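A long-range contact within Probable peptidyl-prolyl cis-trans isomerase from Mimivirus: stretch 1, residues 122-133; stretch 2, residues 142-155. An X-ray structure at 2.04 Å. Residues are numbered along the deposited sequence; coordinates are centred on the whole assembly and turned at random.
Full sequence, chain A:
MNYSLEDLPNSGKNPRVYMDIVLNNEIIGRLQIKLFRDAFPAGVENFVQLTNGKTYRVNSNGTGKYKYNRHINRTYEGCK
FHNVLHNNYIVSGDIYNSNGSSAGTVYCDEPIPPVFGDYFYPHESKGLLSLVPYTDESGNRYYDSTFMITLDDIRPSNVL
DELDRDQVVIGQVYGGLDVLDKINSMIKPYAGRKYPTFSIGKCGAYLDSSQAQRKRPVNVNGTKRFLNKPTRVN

Stretch 1 (122-133) PHESKGLLSLVP
Stretch 2 (142-155) YYDSTFMITLDDIR

A single threonine hydroxyl can take over one hydrogen bond of a β-ladder, and Thr150 illustrates the principle. Its CA-to-CB bond points toward the other stretch (chi1 48°, p), and OG1 donates to Ser125 O at 2.6 Å and accepts from Leu128 N at 3.0 Å, so OG1 takes the place of Thr150 O as acceptor for Leu128 N, and also ties in Ser125 O. Thr150 N donates to Leu128 O at 3.0 Å in register, but Thr150 O is taken by Gly127 N at 2.8 Å, one residue out of step, which leaves Leu128 N to the hydroxyl. Gly127 has phi/psi 68/27, a positive phi that by itself favours glycine.

Beyond it, strands 128-131 and 147-150 run antiparallel, their axes at 155° and 4.5 Å apart at closest approach, with extended torsions throughout. Ser130 and Met148 form the hydrogen-bonded pair, N to O at 2.8 Å in both directions (CA-CA 5.1 Å). Leu129 with Ile149 (CA-CA 4.6 Å) and Leu131 with Phe147 (CA-CA 4.3 Å) are non-hydrogen-bonded pairs. Val132 N donates to Thr146 O at 2.9 Å.

Side chains alternate accordingly. Leu129 (t, p), Leu131 (m, t), Ile149 (m, t) and Phe147 (p) share one face, where Leu129 CD1 lies 3.4 Å from Phe147 CD1 and Leu131 CD2 4.0 Å from Phe147 CB. Ser130 (p) and Met148 (t, t, m) occupy the other, with Ser130 OG 3.5 Å from Met148 CB.

Polar loops secure one end: Ile154 N donates to Glu124 O at 2.8 Å, and Lys126 N to Asp153 OD1 (chi1 m) at 2.9 Å. At the other, Tyr143 (m) places CD1 3.7 Å from Leu131 CB and CE1 3.7 Å from Pro133 CB, while a water oxygen accepts from Asp144 N at 2.9 Å and lies 2.7 Å from Val132 O, bridging the stretches.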

ATOM      1  N   PRO A 122      23.596 -18.635   9.776  1.00 36.91           N
ATOM      2  CA  PRO A 122      23.364 -17.247  10.235  1.00 36.11           C
ATOM      3  C   PRO A 122      22.826 -16.374   9.100  1.00 35.89           C
ATOM      4  O   PRO A 122      22.983 -16.737   7.908  1.00 33.69           O
ATOM      5  CB  PRO A 122      24.742 -16.770  10.699  1.00 37.05           C
ATOM      6  CG  PRO A 122      25.577 -18.057  10.887  1.00 37.91           C
ATOM      7  CD  PRO A 122      24.997 -19.072   9.931  1.00 37.43           C
ATOM      8  N   HIS A 123      22.159 -15.271   9.471  1.00 34.67           N
ATOM      9  CA  HIS A 123      21.386 -14.446   8.524  1.00 33.79           C
ATOM     10  C   HIS A 123      22.009 -13.046   8.472  1.00 33.88           C
ATOM     11  O   HIS A 123      21.328 -12.023   8.646  1.00 34.24           O
ATOM     12  CB  HIS A 123      19.900 -14.395   8.972  1.00 33.31           C
ATOM     13  CG  HIS A 123      18.897 -14.220   7.861  1.00 30.89           C
ATOM     14  ND1 HIS A 123      19.218 -13.706   6.618  1.00 31.05           N
ATOM     15  CD2 HIS A 123      17.556 -14.429   7.843  1.00 27.37           C
ATOM     16  CE1 HIS A 123      18.126 -13.640   5.874  1.00 28.90           C
ATOM     17  NE2 HIS A 123      17.106 -14.079   6.592  1.00 33.59           N
ATOM     18  N   GLU A 124      23.310 -13.010   8.223  1.00 33.60           N
ATOM     19  CA  GLU A 124      24.096 -11.786   8.347  1.00 34.10           C
ATOM     20  C   GLU A 124      24.718 -11.234   7.051  1.00 33.73           C
ATOM     21  O   GLU A 124      25.310 -10.155   7.055  1.00 33.66           O
ATOM     22  CB  GLU A 124      25.217 -12.044   9.352  1.00 35.63           C
ATOM     23  CG  GLU A 124      24.763 -12.802  10.587  1.00 39.24           C
ATOM     24  CD  GLU A 124      25.797 -12.790  11.693  1.00 45.28           C
ATOM     25  OE1 GLU A 124      26.961 -13.184  11.439  1.00 46.55           O
ATOM     26  OE2 GLU A 124      25.425 -12.362  12.806  1.00 49.04           O
ATOM     27  N   SER A 125      24.586 -11.977   5.956  1.00 32.34           N
ATOM     28  CA  SER A 125      25.303 -11.704   4.728  1.00 32.28           C
ATOM     29  C   SER A 125      24.374 -11.407   3.578  1.00 30.37           C
ATOM     30  O   SER A 125      23.200 -11.828   3.560  1.00 29.13           O
ATOM     31  CB  SER A 125      26.144 -12.921   4.319  1.00 31.70           C
ATOM     32  OG  SER A 125      26.968 -13.298   5.366  1.00 37.72           O
ATOM     33  N   LYS A 126      24.947 -10.693   2.611  1.00 28.87           N
ATOM     34  CA  LYS A 126      24.298 -10.374   1.335  1.00 26.93           C
ATOM     35  C   LYS A 126      24.018 -11.644   0.545  1.00 26.11           C
ATOM     36  O   LYS A 126      24.806 -12.593   0.584  1.00 25.84           O
ATOM     37  CB  LYS A 126      25.256  -9.501   0.518  1.00 27.01           C
ATOM     38  CG  LYS A 126      24.736  -9.020  -0.830  1.00 24.39           C
ATOM     39  CD  LYS A 126      25.808  -8.102  -1.391  1.00 28.09           C
ATOM     40  CE  LYS A 126      25.343  -7.276  -2.545  1.00 29.36           C
ATOM     41  NZ  LYS A 126      26.434  -6.269  -2.773  1.00 27.07           N
ATOM     42  N   GLY A 127      22.920 -11.646  -0.207  1.00 25.23           N
ATOM     43  CA  GLY A 127      22.611 -12.763  -1.091  1.00 23.49           C
ATOM     44  C   GLY A 127      22.267 -14.061  -0.405  1.00 22.84           C
ATOM     45  O   GLY A 127      22.455 -15.123  -0.985  1.00 22.83           O
ATOM     46  N   LEU A 128      21.741 -13.998   0.818  1.00 22.30           N
ATOM     47  CA  LEU A 128      21.178 -15.186   1.461  1.00 22.02           C
ATOM     48  C   LEU A 128      19.728 -15.312   1.144  1.00 22.41           C
ATOM     49  O   LEU A 128      19.006 -14.295   1.175  1.00 21.77           O
ATOM     50  CB  LEU A 128      21.368 -15.115   2.980  1.00 22.65           C
ATOM     51  CG  LEU A 128      22.811 -15.127   3.472  1.00 21.82           C
ATOM     52  CD1 LEU A 128      22.789 -15.105   4.982  1.00 24.28           C
ATOM     53  CD2 LEU A 128      23.532 -16.402   3.005  1.00 24.24           C
ATOM     54  N   LEU A 129      19.304 -16.540   0.814  1.00 22.90           N
ATOM     55  CA  LEU A 129      17.914 -16.898   0.564  1.00 23.45           C
ATOM     56  C   LEU A 129      17.284 -17.460   1.845  1.00 24.21           C
ATOM     57  O   LEU A 129      17.895 -18.311   2.503  1.00 23.38           O
ATOM     58  CB  LEU A 129      17.816 -18.016  -0.501  1.00 24.00           C
ATOM     59  CG  LEU A 129      16.419 -18.620  -0.746  1.00 24.45           C
ATOM     60  CD1 LEU A 129      15.534 -17.603  -1.475  1.00 22.44           C
ATOM     61  CD2 LEU A 129      16.505 -19.944  -1.515  1.00 22.94           C
ATOM     62  N   SER A 130      16.056 -17.038   2.148  1.00 23.55           N
ATOM     63  CA  SER A 130      15.387 -17.499   3.370  1.00 24.37           C
ATOM     64  C   SER A 130      13.896 -17.648   3.134  1.00 24.60           C
ATOM     65  O   SER A 130      13.374 -17.148   2.126  1.00 24.72           O
ATOM     66  CB  SER A 130      15.736 -16.588   4.557  1.00 23.30           C
ATOM     67  OG  SER A 130      15.327 -15.225   4.359  1.00 26.17           O
ATOM     68  N   LEU A 131      13.215 -18.392   4.003  1.00 24.36           N
ATOM     69  CA  LEU A 131      11.762 -18.542   3.868  1.00 24.91           C
ATOM     70  C   LEU A 131      11.067 -17.657   4.913  1.00 24.81           C
ATOM     71  O   LEU A 131      11.497 -17.574   6.040  1.00 24.10           O
ATOM     72  CB  LEU A 131      11.309 -20.005   4.000  1.00 25.01           C
ATOM     73  CG  LEU A 131      11.838 -20.950   2.926  1.00 25.66           C
ATOM     74  CD1 LEU A 131      11.403 -22.410   3.209  1.00 24.24           C
ATOM     75  CD2 LEU A 131      11.434 -20.510   1.493  1.00 24.58           C
ATOM     76  N   VAL A 132       9.998 -16.990   4.499  1.00 25.97           N
ATOM     77  CA  VAL A 132       9.327 -16.033   5.377  1.00 25.83           C
ATOM     78  C   VAL A 132       8.210 -16.764   6.157  1.00 25.99           C
ATOM     79  O   VAL A 132       7.333 -17.391   5.547  1.00 26.49           O
ATOM     80  CB  VAL A 132       8.785 -14.838   4.554  1.00 26.33           C
ATOM     81  CG1 VAL A 132       8.019 -13.825   5.454  1.00 26.63           C
ATOM     82  CG2 VAL A 132       9.950 -14.134   3.797  1.00 23.28           C
ATOM     83  N   PRO A 133       8.262 -16.707   7.500  1.00 26.91           N
ATOM     84  CA  PRO A 133       7.248 -17.403   8.290  1.00 28.12           C
ATOM     85  C   PRO A 133       5.870 -16.685   8.234  1.00 29.47           C
ATOM     86  O   PRO A 133       5.771 -15.509   7.855  1.00 27.71           O
ATOM     87  CB  PRO A 133       7.813 -17.360   9.712  1.00 27.35           C
ATOM     88  CG  PRO A 133       8.688 -16.162   9.735  1.00 28.34           C
ATOM     89  CD  PRO A 133       9.236 -15.987   8.345  1.00 25.49           C
ATOM     90  N   TYR A 142       4.250 -21.433  10.431  1.00 36.01           N
ATOM     91  CA  TYR A 142       4.330 -22.241   9.211  1.00 35.70           C
ATOM     92  C   TYR A 142       5.077 -21.476   8.112  1.00 34.25           C
ATOM     93  O   TYR A 142       5.293 -20.289   8.231  1.00 33.36           O
ATOM     94  CB  TYR A 142       2.949 -22.669   8.689  1.00 36.53           C
ATOM     95  CG  TYR A 142       2.237 -23.701   9.562  1.00 40.09           C
ATOM     96  CD1 TYR A 142       2.568 -25.079   9.499  1.00 39.57           C
ATOM     97  CD2 TYR A 142       1.248 -23.302  10.475  1.00 39.36           C
ATOM     98  CE1 TYR A 142       1.912 -26.027  10.328  1.00 40.04           C
ATOM     99  CE2 TYR A 142       0.592 -24.251  11.318  1.00 40.93           C
ATOM    100  CZ  TYR A 142       0.933 -25.592  11.235  1.00 40.78           C
ATOM    101  OH  TYR A 142       0.274 -26.492  12.047  1.00 44.17           O
ATOM    102  N   TYR A 143       5.434 -22.184   7.046  1.00 32.76           N
ATOM    103  CA  TYR A 143       6.118 -21.611   5.907  1.00 31.83           C
ATOM    104  C   TYR A 143       5.381 -21.986   4.658  1.00 31.63           C
ATOM    105  O   TYR A 143       4.542 -22.908   4.646  1.00 32.42           O
ATOM    106  CB  TYR A 143       7.578 -22.068   5.850  1.00 29.60           C
ATOM    107  CG  TYR A 143       8.367 -21.606   7.033  1.00 29.56           C
ATOM    108  CD1 TYR A 143       9.100 -20.424   6.986  1.00 23.10           C
ATOM    109  CD2 TYR A 143       8.383 -22.336   8.210  1.00 24.87           C
ATOM    110  CE1 TYR A 143       9.812 -19.996   8.066  1.00 25.69           C
ATOM    111  CE2 TYR A 143       9.083 -21.908   9.299  1.00 26.95           C
ATOM    112  CZ  TYR A 143       9.789 -20.731   9.233  1.00 27.73           C
ATOM    113  OH  TYR A 143      10.530 -20.306  10.310  1.00 29.45           O
ATOM    114  N   ASP A 144       5.667 -21.242   3.603  1.00 31.55           N
ATOM    115  CA  ASP A 144       5.103 -21.528   2.306  1.00 32.16           C
ATOM    116  C   ASP A 144       6.143 -21.160   1.209  1.00 31.74           C
ATOM    117  O   ASP A 144       7.365 -21.180   1.458  1.00 31.11           O
ATOM    118  CB  ASP A 144       3.694 -20.865   2.148  1.00 33.10           C
ATOM    119  CG  ASP A 144       3.691 -19.346   2.392  1.00 35.16           C
ATOM    120  OD1 ASP A 144       4.778 -18.697   2.284  1.00 31.40           O
ATOM    121  OD2 ASP A 144       2.579 -18.788   2.681  1.00 34.12           O
ATOM    122  N   SER A 145       5.645 -20.850   0.021  1.00 31.11           N
ATOM    123  CA  SER A 145       6.449 -20.408  -1.121  1.00 31.06           C
ATOM    124  C   SER A 145       7.123 -19.025  -0.975  1.00 29.40           C
ATOM    125  O   SER A 145       7.966 -18.663  -1.814  1.00 29.43           O
ATOM    126  CB  SER A 145       5.550 -20.398  -2.355  1.00 30.74           C
ATOM    127  OG  SER A 145       4.418 -19.554  -2.139  1.00 33.47           O
ATOM    128  N   THR A 146       6.715 -18.255   0.041  1.00 28.12           N
ATOM    129  CA  THR A 146       7.235 -16.913   0.324  1.00 27.87           C
ATOM    130  C   THR A 146       8.702 -16.907   0.768  1.00 26.32           C
ATOM    131  O   THR A 146       9.073 -17.531   1.755  1.00 25.23           O
ATOM    132  CB  THR A 146       6.402 -16.176   1.424  1.00 28.73           C
ATOM    133  OG1 THR A 146       5.000 -16.301   1.114  1.00 31.09           O
ATOM    134  CG2 THR A 146       6.789 -14.667   1.478  1.00 27.79           C
ATOM    135  N   PHE A 147       9.533 -16.182   0.024  1.00 24.90           N
ATOM    136  CA  PHE A 147      10.962 -16.256   0.255  1.00 24.02           C
ATOM    137  C   PHE A 147      11.587 -14.864   0.186  1.00 23.40           C
ATOM    138  O   PHE A 147      11.065 -13.975  -0.464  1.00 23.79           O
ATOM    139  CB  PHE A 147      11.614 -17.239  -0.756  1.00 22.74           C
ATOM    140  CG  PHE A 147      11.721 -16.692  -2.170  1.00 22.58           C
ATOM    141  CD1 PHE A 147      12.769 -15.838  -2.518  1.00 24.64           C
ATOM    142  CD2 PHE A 147      10.789 -17.029  -3.134  1.00 21.12           C
ATOM    143  CE1 PHE A 147      12.884 -15.351  -3.794  1.00 24.81           C
ATOM    144  CE2 PHE A 147      10.889 -16.543  -4.439  1.00 21.02           C
ATOM    145  CZ  PHE A 147      11.934 -15.710  -4.757  1.00 22.93           C
ATOM    146  N   MET A 148      12.721 -14.703   0.847  1.00 23.36           N
ATOM    147  CA  MET A 148      13.413 -13.448   0.936  1.00 23.09           C
ATOM    148  C   MET A 148      14.860 -13.632   0.470  1.00 23.07           C
ATOM    149  O   MET A 148      15.470 -14.651   0.757  1.00 21.57           O
ATOM    150  CB  MET A 148      13.431 -13.038   2.406  1.00 22.75           C
ATOM    151  CG  MET A 148      14.108 -11.702   2.689  1.00 23.02           C
ATOM    152  SD  MET A 148      14.249 -11.314   4.440  1.00 26.67           S
ATOM    153  CE  MET A 148      12.517 -10.846   4.774  1.00 28.07           C
ATOM    154  N   ILE A 149      15.403 -12.612  -0.205  1.00 22.88           N
ATOM    155  CA  ILE A 149      16.851 -12.537  -0.492  1.00 21.99           C
ATOM    156  C   ILE A 149      17.393 -11.235   0.046  1.00 22.36           C
ATOM    157  O   ILE A 149      16.826 -10.139  -0.213  1.00 21.53           O
ATOM    158  CB  ILE A 149      17.141 -12.678  -2.042  1.00 21.21           C
ATOM    159  CG1 ILE A 149      16.575 -14.000  -2.579  1.00 21.09           C
ATOM    160  CG2 ILE A 149      18.638 -12.542  -2.341  1.00 20.88           C
ATOM    161  CD1 ILE A 149      16.746 -14.180  -4.072  1.00 20.75           C
ATOM    162  N   THR A 150      18.503 -11.318   0.777  1.00 23.09           N
ATOM    163  CA  THR A 150      19.121 -10.117   1.339  1.00 22.96           C
ATOM    164  C   THR A 150      19.922  -9.358   0.283  1.00 23.46           C
ATOM    165  O   THR A 150      20.654  -9.977  -0.536  1.00 23.03           O
ATOM    166  CB  THR A 150      20.061 -10.420   2.548  1.00 23.59           C
ATOM    167  OG1 THR A 150      20.946 -11.508   2.208  1.00 25.04           O
ATOM    168  CG2 THR A 150      19.261 -10.804   3.794  1.00 23.71           C
ATOM    169  N   LEU A 151      19.861  -8.016   0.356  1.00 23.87           N
ATOM    170  CA  LEU A 151      20.546  -7.124  -0.601  1.00 24.61           C
ATOM    171  C   LEU A 151      21.872  -6.644  -0.046  1.00 26.38           C
ATOM    172  O   LEU A 151      22.688  -6.058  -0.775  1.00 26.60           O
ATOM    173  CB  LEU A 151      19.684  -5.904  -0.983  1.00 23.98           C
ATOM    174  CG  LEU A 151      18.361  -6.210  -1.687  1.00 22.99           C
ATOM    175  CD1 LEU A 151      17.498  -4.947  -1.827  1.00 24.48           C
ATOM    176  CD2 LEU A 151      18.547  -6.882  -3.063  1.00 17.63           C
ATOM    177  N   ASP A 152      22.098  -6.884   1.246  1.00 27.84           N
ATOM    178  CA  ASP A 152      23.350  -6.451   1.845  1.00 29.38           C
ATOM    179  C   ASP A 152      23.701  -7.339   3.019  1.00 29.98           C
ATOM    180  O   ASP A 152      22.895  -8.193   3.406  1.00 29.44           O
ATOM    181  CB  ASP A 152      23.230  -4.996   2.311  1.00 29.99           C
ATOM    182  CG  ASP A 152      24.576  -4.296   2.387  1.00 34.69           C
ATOM    183  OD1 ASP A 152      25.649  -4.952   2.265  1.00 40.09           O
ATOM    184  OD2 ASP A 152      24.566  -3.073   2.560  1.00 40.83           O
ATOM    185  N   ASP A 153      24.912  -7.140   3.555  1.00 30.43           N
ATOM    186  CA  ASP A 153      25.335  -7.706   4.835  1.00 33.16           C
ATOM    187  C   ASP A 153      24.638  -6.897   5.946  1.00 33.65           C
ATOM    188  O   ASP A 153      24.210  -5.765   5.720  1.00 33.18           O
ATOM    189  CB  ASP A 153      26.855  -7.521   5.031  1.00 33.25           C
ATOM    190  CG  ASP A 153      27.688  -8.231   3.981  1.00 37.76           C
ATOM    191  OD1 ASP A 153      27.289  -9.315   3.486  1.00 39.86           O
ATOM    192  OD2 ASP A 153      28.774  -7.696   3.660  1.00 44.08           O
ATOM    193  N   ILE A 154      24.540  -7.464   7.143  1.00 35.87           N
ATOM    194  CA  ILE A 154      24.163  -6.647   8.304  1.00 37.51           C
ATOM    195  C   ILE A 154      25.142  -5.475   8.437  1.00 38.81           C
ATOM    196  O   ILE A 154      26.347  -5.638   8.252  1.00 38.49           O
ATOM    197  CB  ILE A 154      24.152  -7.446   9.615  1.00 37.83           C
ATOM    198  CG1 ILE A 154      23.049  -8.504   9.605  1.00 37.25           C
ATOM    199  CG2 ILE A 154      23.946  -6.508  10.806  1.00 38.89           C
ATOM    200  CD1 ILE A 154      22.871  -9.238  10.948  1.00 37.80           C
ATOM    201  N   ARG A 155      24.602  -4.288   8.689  1.00 41.00           N
ATOM    202  CA  ARG A 155      25.381  -3.123   9.135  1.00 43.68           C
ATOM    203  C   ARG A 155      24.494  -2.196   9.990  1.00 43.84           C
ATOM    204  O   ARG A 155      23.260  -2.326   9.953  1.00 43.79           O
ATOM    205  CB  ARG A 155      26.067  -2.387   7.966  1.00 43.88           C
ATOM    206  CG  ARG A 155      25.202  -2.076   6.758  1.00 46.67           C
ATOM    207  CD  ARG A 155      26.036  -1.667   5.532  1.00 46.86           C
ATOM    208  NE  ARG A 155      27.014  -2.698   5.192  1.00 54.95           N
ATOM    209  CZ  ARG A 155      27.475  -2.946   3.962  1.00 57.42           C
ATOM    210  NH1 ARG A 155      27.045  -2.233   2.915  1.00 60.11           N
ATOM    211  NH2 ARG A 155      28.368  -3.917   3.771  1.00 57.17           N
TER
HETATM  212  O   HOH W   1       7.788 -19.315   3.731  1.00 27.18           O